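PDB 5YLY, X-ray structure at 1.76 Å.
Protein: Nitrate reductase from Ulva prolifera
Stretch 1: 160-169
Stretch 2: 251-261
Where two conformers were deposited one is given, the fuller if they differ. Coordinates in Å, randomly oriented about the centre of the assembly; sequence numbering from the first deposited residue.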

# COMPACT_ATOMS: atom_id res chain seq x y z
N SER A 160 15.73 -13.65 5.30
CA SER A 160 15.15 -14.46 6.37
C SER A 160 13.87 -15.15 6.02
O SER A 160 13.11 -14.66 5.17
N GLU A 161 13.59 -16.27 6.71
CA GLU A 161 12.32 -16.97 6.57
C GLU A 161 11.33 -16.20 7.42
O GLU A 161 11.71 -15.48 8.36
N VAL A 162 10.05 -16.30 7.07
CA VAL A 162 9.01 -15.58 7.78
C VAL A 162 7.77 -16.47 7.79
O VAL A 162 7.51 -17.17 6.80
N LYS A 163 7.05 -16.48 8.91
CA LYS A 163 5.83 -17.28 9.08
C LYS A 163 4.60 -16.41 9.33
O LYS A 163 3.47 -16.84 9.06
N ARG A 164 4.84 -15.22 9.93
CA ARG A 164 3.78 -14.28 10.31
C ARG A 164 4.17 -12.84 10.00
O ARG A 164 5.32 -12.44 10.26
N ILE A 165 3.24 -12.08 9.40
CA ILE A 165 3.54 -10.69 9.07
C ILE A 165 2.46 -9.80 9.62
O ILE A 165 1.29 -9.93 9.21
N ASN A 166 2.86 -8.82 10.46
CA ASN A 166 1.98 -7.77 10.92
C ASN A 166 2.08 -6.65 9.90
O ASN A 166 3.17 -6.38 9.41
N MET A 167 0.97 -5.98 9.62
CA MET A 167 0.97 -4.85 8.70
C MET A 167 0.25 -3.70 9.35
O MET A 167 -0.87 -3.85 9.84
N ILE A 168 0.91 -2.54 9.38
CA ILE A 168 0.27 -1.35 9.91
C ILE A 168 0.28 -0.32 8.80
O ILE A 168 1.35 0.08 8.34
N ALA A 169 -0.91 0.12 8.42
CA ALA A 169 -1.06 1.14 7.39
C ALA A 169 -1.88 2.29 7.88
O ALA A 169 -2.81 2.12 8.68
N ALA A 251 -5.04 -6.44 17.74
CA ALA A 251 -5.00 -6.61 16.29
C ALA A 251 -3.82 -7.36 15.72
O ALA A 251 -3.95 -7.89 14.62
N LEU A 252 -2.66 -7.35 16.40
CA LEU A 252 -1.44 -7.90 15.81
C LEU A 252 -0.79 -9.05 16.56
O LEU A 252 -1.08 -9.27 17.73
N PHE A 253 0.15 -9.74 15.89
CA PHE A 253 0.93 -10.80 16.53
C PHE A 253 2.03 -10.17 17.40
O PHE A 253 2.62 -9.15 17.02
N ARG A 254 2.37 -10.82 18.52
CA ARG A 254 3.51 -10.40 19.33
C ARG A 254 4.75 -10.93 18.62
O ARG A 254 4.63 -11.86 17.81
N TYR A 255 5.93 -10.36 18.88
CA TYR A 255 7.14 -10.89 18.25
C TYR A 255 7.52 -12.29 18.78
O TYR A 255 7.44 -12.57 19.97
N GLU A 256 7.94 -13.14 17.85
CA GLU A 256 8.49 -14.49 18.02
C GLU A 256 9.41 -14.63 16.81
O GLU A 256 9.09 -14.04 15.77
N PRO A 257 10.48 -15.47 16.83
CA PRO A 257 11.28 -15.64 15.60
C PRO A 257 10.36 -16.10 14.45
O PRO A 257 9.52 -16.96 14.65
N GLY A 258 10.47 -15.44 13.31
CA GLY A 258 9.62 -15.77 12.18
C GLY A 258 8.49 -14.78 11.97
O GLY A 258 7.75 -14.91 11.01
N THR A 259 8.33 -13.81 12.90
CA THR A 259 7.30 -12.75 12.85
C THR A 259 7.96 -11.42 12.60
O THR A 259 8.91 -11.04 13.31
N ILE A 260 7.47 -10.70 11.59
CA ILE A 260 7.94 -9.35 11.27
C ILE A 260 6.74 -8.42 11.25
O ILE A 260 5.59 -8.88 11.20
N SER A 261 7.00 -7.11 11.29
CA SER A 261 5.97 -6.09 11.16
C SER A 261 6.43 -5.17 10.06
O SER A 261 7.63 -4.84 10.01

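Which side chains carry the strongest polar links between the stretches? Asn166, on the same sheet face as Arg164, Thr259 and Ser261, reads the backbone of Phe253 in both directions. With chi1 at -78° (m), the Asn166 amide accepts from Phe253 N through OD1 at 2.8 Å and donates from ND2 to Phe253 O, also at 2.8 Å, so one planar group satisfies both the NH and the carbonyl of a residue in loop. Asn166 ND2 also donates to Ser261 OG at 3.2 Å, which ties this loop segment to the strand that follows it. Ser261 reaches the amide with chi1 in the m well.

How does Arg164 hold so many partners? It extends over the second stretch with an m, t, m run of chi1 to chi3, and it is given here in one of two deposited conformers. Arg164 NE and Arg164 NH1 share a single acceptor, donating to Thr259 OG1 at 2.8 Å and 2.9 Å respectively; the hydroxyl, on an m rotamer, lies at the edge of the guanidinium, near its plane, where the N-H groups point. Charge adds a longer contact, a salt bridge from Arg164 NH1 to Glu256 OE2 at 3.6 Å, with the Glu256 carboxylate over one face of the guanidinium. Arg254 O lies 2.9 Å from Arg164 NH1, but the angle is too poor for a hydrogen bond.

What covers the other face of that guanidinium? The ring of Phe253 does: its CA-to-CB bond points toward the first stretch, chi1 is m, and the two planes stack at 20° with centres 4.3 Å apart. The aliphatic part of the arginine joins in, since Arg164 CD sits 3.7 Å from the centroid of the Phe253 ring, almost on its normal, a CH-pi contact. Arg164 is thus layered between an aromatic ring and a carboxylate.

What backbone frame positions these side chains? The strands run parallel, pairing Arg164, Ile165 and Asn166 with Thr259, Ile260 and Ser261. Ile260 N donates to Arg164 O at 3.1 Å, and Asn166 N donates to Ile260 O at 2.8 Å. Just before the second strand, Gly258 O accepts from both Lys163 N at 2.7 Å and Arg164 N at 3.1 Å. Gly258 lies in a type II turn, and its backbone angles call for glycine; a CB on Gly258 would also come within 3.5 Å of Lys163 CG.

Where is the apolar packing? Ile165 and Ile260 occupy the sheet face opposite the Arg164 cluster. Ile260, chi1 p and chi2 t, packs its CG1 at 3.7 Å from Val162 CG2 and at 4.0 Å from Ile165 CG1; Val162 is a p rotamer and Ile165 is m, t. A separate contact joins Ile168 CD1 to Leu252 CD1 at 3.7 Å. Both side chains are m, t: Leu252 points toward the first stretch, whereas Ile168 leaves sideways and its end comes nearer.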

# COMPACT_ATOMS: atom_id res chain seq x y z
CB SER A 160 14.92 -13.64 7.64
OG SER A 160 14.32 -14.43 8.65
CB GLU A 161 12.40 -18.43 7.05
CG GLU A 161 13.05 -19.38 6.05
CD GLU A 161 13.25 -20.79 6.59
OE1 GLU A 161 13.92 -20.93 7.64
OE2 GLU A 161 12.74 -21.74 5.96
CB VAL A 162 8.79 -14.15 7.19
CG1 VAL A 162 8.35 -14.19 5.71
CG2 VAL A 162 7.82 -13.32 8.03
CB LYS A 163 6.00 -18.21 10.30
CG LYS A 163 7.15 -19.20 10.19
CD LYS A 163 7.13 -20.21 11.35
CE LYS A 163 6.33 -21.47 11.04
NZ LYS A 163 6.14 -22.32 12.24
CB ARG A 164 3.44 -14.43 11.79
CG ARG A 164 2.97 -15.84 12.20
CD ARG A 164 2.52 -15.95 13.64
NE ARG A 164 3.41 -15.23 14.55
CZ ARG A 164 3.20 -15.07 15.85
NH1 ARG A 164 4.05 -14.38 16.58
NH2 ARG A 164 2.14 -15.62 16.43
CB ILE A 165 3.71 -10.44 7.53
CG1 ILE A 165 4.82 -11.35 6.92
CG2 ILE A 165 3.98 -8.95 7.25
CD1 ILE A 165 5.02 -11.23 5.38
CB ASN A 166 2.47 -7.20 12.26
CG ASN A 166 2.15 -8.05 13.43
OD1 ASN A 166 1.18 -8.81 13.42
ND2 ASN A 166 2.95 -7.91 14.50
CB MET A 167 0.25 -5.23 7.40
CG MET A 167 0.88 -6.40 6.70
SD MET A 167 -0.04 -6.79 5.23
CE MET A 167 1.07 -7.93 4.54
CB ILE A 168 0.88 -0.80 11.22
CG1 ILE A 168 1.07 -1.89 12.30
CG2 ILE A 168 0.03 0.39 11.73
CD1 ILE A 168 1.70 -1.28 13.67
CB ALA A 169 -1.73 0.53 6.15
CB ALA A 251 -5.07 -5.24 15.63
CB LEU A 252 -0.42 -6.73 15.67
CG LEU A 252 -0.91 -5.46 14.92
CD1 LEU A 252 0.11 -4.36 15.04
CD2 LEU A 252 -1.23 -5.77 13.41
CB PHE A 253 1.65 -11.67 15.47
CG PHE A 253 0.76 -12.46 14.53
CD1 PHE A 253 -0.09 -13.45 15.02
CD2 PHE A 253 0.84 -12.27 13.16
CE1 PHE A 253 -0.88 -14.20 14.15
CE2 PHE A 253 0.06 -13.05 12.29
CZ PHE A 253 -0.79 -14.01 12.79
CB ARG A 254 3.44 -11.01 20.74
CG ARG A 254 2.35 -10.39 21.61
CD ARG A 254 2.56 -10.62 23.10
NE ARG A 254 3.59 -9.77 23.70
CZ ARG A 254 3.41 -8.52 24.12
NH1 ARG A 254 4.42 -7.84 24.64
NH2 ARG A 254 2.22 -7.94 24.00
CB TYR A 255 8.35 -9.93 18.41
CG TYR A 255 9.65 -10.55 17.92
CD1 TYR A 255 9.88 -10.75 16.57
CD2 TYR A 255 10.58 -11.06 18.83
CE1 TYR A 255 11.04 -11.39 16.12
CE2 TYR A 255 11.74 -11.70 18.39
CZ TYR A 255 11.96 -11.86 17.03
OH TYR A 255 13.10 -12.49 16.59
CB GLU A 256 7.38 -15.56 17.91
CG GLU A 256 6.65 -15.89 19.19
CD GLU A 256 5.42 -16.76 18.97
OE1 GLU A 256 5.54 -17.79 18.25
OE2 GLU A 256 4.34 -16.42 19.49
CB PRO A 257 12.29 -16.74 15.99
CG PRO A 257 12.41 -16.63 17.49
CD PRO A 257 11.02 -16.27 17.95
CB THR A 259 6.43 -12.69 14.14
OG1 THR A 259 5.91 -13.98 14.43
CG2 THR A 259 5.25 -11.71 14.02
CB ILE A 260 8.77 -9.26 9.95
CG1 ILE A 260 7.91 -9.63 8.69
CG2 ILE A 260 10.08 -10.09 10.06
CD1 ILE A 260 8.58 -9.29 7.34
CB SER A 261 5.77 -5.30 12.46
OG SER A 261 5.37 -6.14 13.53